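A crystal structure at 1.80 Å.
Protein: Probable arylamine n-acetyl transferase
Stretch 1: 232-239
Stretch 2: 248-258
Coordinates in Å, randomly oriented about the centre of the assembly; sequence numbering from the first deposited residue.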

# COMPACT_ATOMS: atom_id res chain seq x y z
N ILE A 232 -8.67 -10.33 1.33
CA ILE A 232 -9.03 -9.07 1.96
C ILE A 232 -9.97 -9.38 3.11
O ILE A 232 -11.02 -9.96 2.87
CB ILE A 232 -9.70 -8.03 1.00
CG1 ILE A 232 -8.79 -7.60 -0.19
CG2 ILE A 232 -10.16 -6.79 1.81
CD1 ILE A 232 -9.51 -6.65 -1.30
N LEU A 233 -9.61 -8.98 4.32
CA LEU A 233 -10.50 -9.06 5.46
C LEU A 233 -11.16 -7.68 5.60
O LEU A 233 -10.48 -6.68 5.84
CB LEU A 233 -9.77 -9.48 6.74
CG LEU A 233 -10.61 -9.50 8.02
CD1 LEU A 233 -11.65 -10.63 7.98
CD2 LEU A 233 -9.74 -9.63 9.25
N ASP A 234 -12.48 -7.62 5.37
CA ASP A 234 -13.22 -6.38 5.44
C ASP A 234 -14.03 -6.46 6.73
O ASP A 234 -15.12 -7.04 6.75
CB ASP A 234 -14.08 -6.20 4.17
CG ASP A 234 -14.76 -4.85 4.05
OD1 ASP A 234 -14.57 -4.01 4.96
OD2 ASP A 234 -15.49 -4.62 3.05
N HIS A 235 -13.42 -5.99 7.84
CA HIS A 235 -13.94 -6.03 9.21
C HIS A 235 -13.95 -7.51 9.65
O HIS A 235 -12.88 -8.01 10.00
CB HIS A 235 -15.31 -5.33 9.34
CG HIS A 235 -15.74 -5.07 10.75
ND1 HIS A 235 -14.93 -4.40 11.65
CD2 HIS A 235 -16.91 -5.36 11.36
CE1 HIS A 235 -15.62 -4.33 12.77
NE2 HIS A 235 -16.82 -4.88 12.65
N ARG A 236 -15.09 -8.21 9.55
CA ARG A 236 -15.20 -9.64 9.90
C ARG A 236 -15.50 -10.50 8.64
O ARG A 236 -15.70 -11.71 8.75
CB ARG A 236 -16.30 -9.84 10.96
CG ARG A 236 -15.87 -9.47 12.38
CD ARG A 236 -17.05 -9.38 13.33
NE ARG A 236 -17.85 -10.61 13.37
CZ ARG A 236 -18.90 -10.80 14.17
NH1 ARG A 236 -19.29 -9.85 15.01
NH2 ARG A 236 -19.56 -11.95 14.13
N GLU A 237 -15.58 -9.86 7.47
CA GLU A 237 -15.89 -10.57 6.23
C GLU A 237 -14.61 -10.91 5.50
O GLU A 237 -13.86 -10.01 5.13
CB GLU A 237 -16.79 -9.71 5.33
CG GLU A 237 -17.50 -10.50 4.25
CD GLU A 237 -18.64 -11.40 4.69
OE1 GLU A 237 -19.25 -11.15 5.76
OE2 GLU A 237 -19.02 -12.28 3.90
N LEU A 238 -14.37 -12.19 5.28
CA LEU A 238 -13.16 -12.61 4.57
C LEU A 238 -13.46 -12.78 3.12
O LEU A 238 -14.27 -13.63 2.78
CB LEU A 238 -12.58 -13.91 5.16
CG LEU A 238 -11.27 -14.42 4.52
CD1 LEU A 238 -10.11 -13.42 4.70
CD2 LEU A 238 -10.89 -15.79 5.09
N HIS A 239 -12.79 -12.01 2.27
CA HIS A 239 -12.91 -12.08 0.81
C HIS A 239 -11.74 -12.89 0.25
O HIS A 239 -10.59 -12.61 0.57
CB HIS A 239 -12.92 -10.67 0.17
CG HIS A 239 -14.10 -9.81 0.53
ND1 HIS A 239 -14.85 -9.19 -0.45
CD2 HIS A 239 -14.59 -9.47 1.74
CE1 HIS A 239 -15.79 -8.52 0.19
NE2 HIS A 239 -15.67 -8.64 1.51
N LYS A 248 -15.21 -15.00 -3.44
CA LYS A 248 -16.17 -15.57 -2.52
C LYS A 248 -15.94 -14.86 -1.19
O LYS A 248 -14.83 -14.39 -0.93
CB LYS A 248 -16.03 -17.10 -2.42
CG LYS A 248 -14.72 -17.60 -1.80
CD LYS A 248 -14.81 -19.09 -1.50
CE LYS A 248 -13.58 -19.61 -0.83
NZ LYS A 248 -13.68 -21.08 -0.58
N THR A 249 -16.98 -14.80 -0.37
CA THR A 249 -16.95 -14.11 0.92
C THR A 249 -17.58 -14.95 2.01
O THR A 249 -18.54 -15.67 1.75
CB THR A 249 -17.71 -12.75 0.82
OG1 THR A 249 -19.05 -12.98 0.38
CG2 THR A 249 -17.05 -11.78 -0.16
N ARG A 250 -17.02 -14.87 3.23
CA ARG A 250 -17.54 -15.57 4.40
C ARG A 250 -17.35 -14.72 5.66
O ARG A 250 -16.31 -14.05 5.81
CB ARG A 250 -16.93 -16.97 4.56
CG ARG A 250 -15.42 -17.02 4.77
CD ARG A 250 -14.92 -18.45 4.96
NE ARG A 250 -15.20 -18.95 6.30
CZ ARG A 250 -14.27 -19.23 7.21
NH1 ARG A 250 -12.98 -19.07 6.93
NH2 ARG A 250 -14.63 -19.67 8.41
N GLN A 251 -18.38 -14.70 6.54
CA GLN A 251 -18.32 -13.97 7.80
C GLN A 251 -17.58 -14.80 8.84
O GLN A 251 -17.83 -16.00 8.99
CB GLN A 251 -19.73 -13.60 8.30
CG GLN A 251 -19.73 -12.79 9.61
CD GLN A 251 -19.75 -11.28 9.44
OE1 GLN A 251 -19.14 -10.69 8.52
NE2 GLN A 251 -20.41 -10.61 10.37
N LEU A 252 -16.69 -14.15 9.59
CA LEU A 252 -15.92 -14.77 10.65
C LEU A 252 -16.42 -14.30 11.99
O LEU A 252 -16.84 -13.14 12.12
CB LEU A 252 -14.42 -14.43 10.51
CG LEU A 252 -13.71 -14.81 9.19
CD1 LEU A 252 -12.32 -14.25 9.17
CD2 LEU A 252 -13.59 -16.31 9.04
N THR A 253 -16.37 -15.19 13.00
CA THR A 253 -16.68 -14.84 14.38
C THR A 253 -15.49 -14.04 14.92
O THR A 253 -14.39 -14.19 14.36
CB THR A 253 -16.90 -16.12 15.24
OG1 THR A 253 -15.67 -16.84 15.28
CG2 THR A 253 -18.05 -17.00 14.76
N PRO A 254 -15.59 -13.30 16.05
CA PRO A 254 -14.41 -12.59 16.58
C PRO A 254 -13.19 -13.51 16.77
O PRO A 254 -12.07 -13.11 16.42
CB PRO A 254 -14.93 -12.01 17.90
CG PRO A 254 -16.38 -11.78 17.64
CD PRO A 254 -16.79 -12.99 16.86
N ALA A 255 -13.39 -14.75 17.25
CA ALA A 255 -12.30 -15.72 17.43
C ALA A 255 -11.71 -16.16 16.08
O ALA A 255 -10.48 -16.30 15.98
CB ALA A 255 -12.79 -16.92 18.21
N GLU A 256 -12.56 -16.39 15.05
CA GLU A 256 -12.07 -16.81 13.73
C GLU A 256 -11.22 -15.71 13.08
O GLU A 256 -10.25 -16.03 12.39
CB GLU A 256 -13.23 -17.19 12.80
CG GLU A 256 -13.81 -18.57 13.09
CD GLU A 256 -15.17 -18.84 12.48
OE1 GLU A 256 -15.93 -17.87 12.23
OE2 GLU A 256 -15.51 -20.03 12.29
N VAL A 257 -11.54 -14.42 13.35
CA VAL A 257 -10.76 -13.27 12.85
C VAL A 257 -9.32 -13.38 13.37
O VAL A 257 -8.39 -13.32 12.57
CB VAL A 257 -11.40 -11.91 13.21
CG1 VAL A 257 -10.44 -10.74 12.88
CG2 VAL A 257 -12.72 -11.73 12.49
N LEU A 258 -9.14 -13.57 14.71
CA LEU A 258 -7.79 -13.71 15.26
C LEU A 258 -7.07 -14.91 14.65
O LEU A 258 -5.87 -14.83 14.37
CB LEU A 258 -7.79 -13.86 16.79
CG LEU A 258 -8.42 -12.75 17.65
CD1 LEU A 258 -8.27 -13.11 19.12
CD2 LEU A 258 -7.74 -11.41 17.42

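How does the strand of stretch 2 begin its pairing with stretch 1? It runs antiparallel to strand 237-239, the two directions 158° apart. K248 contributes backbone rather than side chain: its CA-to-CB bond points away from stretch 1, while its carbonyl O lies 3.5 Å from H239 CA in a CA-H...O contact. T249 sits opposite H239 in a non-hydrogen-bonded pair, with both side chains on the same face of the sheet. There the methyl CG2 of T249 lies 3.5 Å from the centroid of the H239 ring, 13° off its normal, so the threonine covers one face of the imidazole. T249 CA also approaches L238 O at 3.3 Å, a second CA-H...O contact.

What ties the middle of the strands together? R250 and L238 form the hydrogen-bonded pair, each giving and receiving through the backbone. L238 N donates to R250 O at 2.7 Å and a nearly straight 168°, and R250 N donates to L238 O at 3.1 Å. The side chains of this pair project to the face opposite that of T249 and H239. Q251 returns to the T249 side, facing E237 across a CA-to-CA distance of 4.5 Å. The ends of both side chains come nearer to the partner strand than their CA-to-CB directions suggest, although the placement of the Q251 amide atoms is uncertain.

How does the contact continue once the strand ends? L252 keeps the ladder going by one more residue: its N donates to R236 O at 2.8 Å, and its O accepts from R236 NE at 3.0 Å. R236 thus engages the same residue with both backbone and side chain, and L252 O lies at the edge of the guanidinium, near its plane, where an N-H can point straight at it. The L252 side chain serves the apolar side of the contact, its CD1 lying 3.9 Å from L233 CD1 and 4.0 Å from L238 CB.

What does the start of the helix add? T253 caps it, its OG1 accepting from E256 N at 3.2 Å, while T253 N donates to E256 OE1 at 2.8 Å; these reciprocal bonds brace the first turn. P254 then places its CD over one face of the R236 guanidinium, 4.0 Å from R236 NH2. One turn along from T253, V257 points toward stretch 1, with CG1 3.9 Å from L233 CD2 and CG2 3.9 Å from R236 CG. The helix therefore packs against both a buried leucine and the aliphatic part of the arginine.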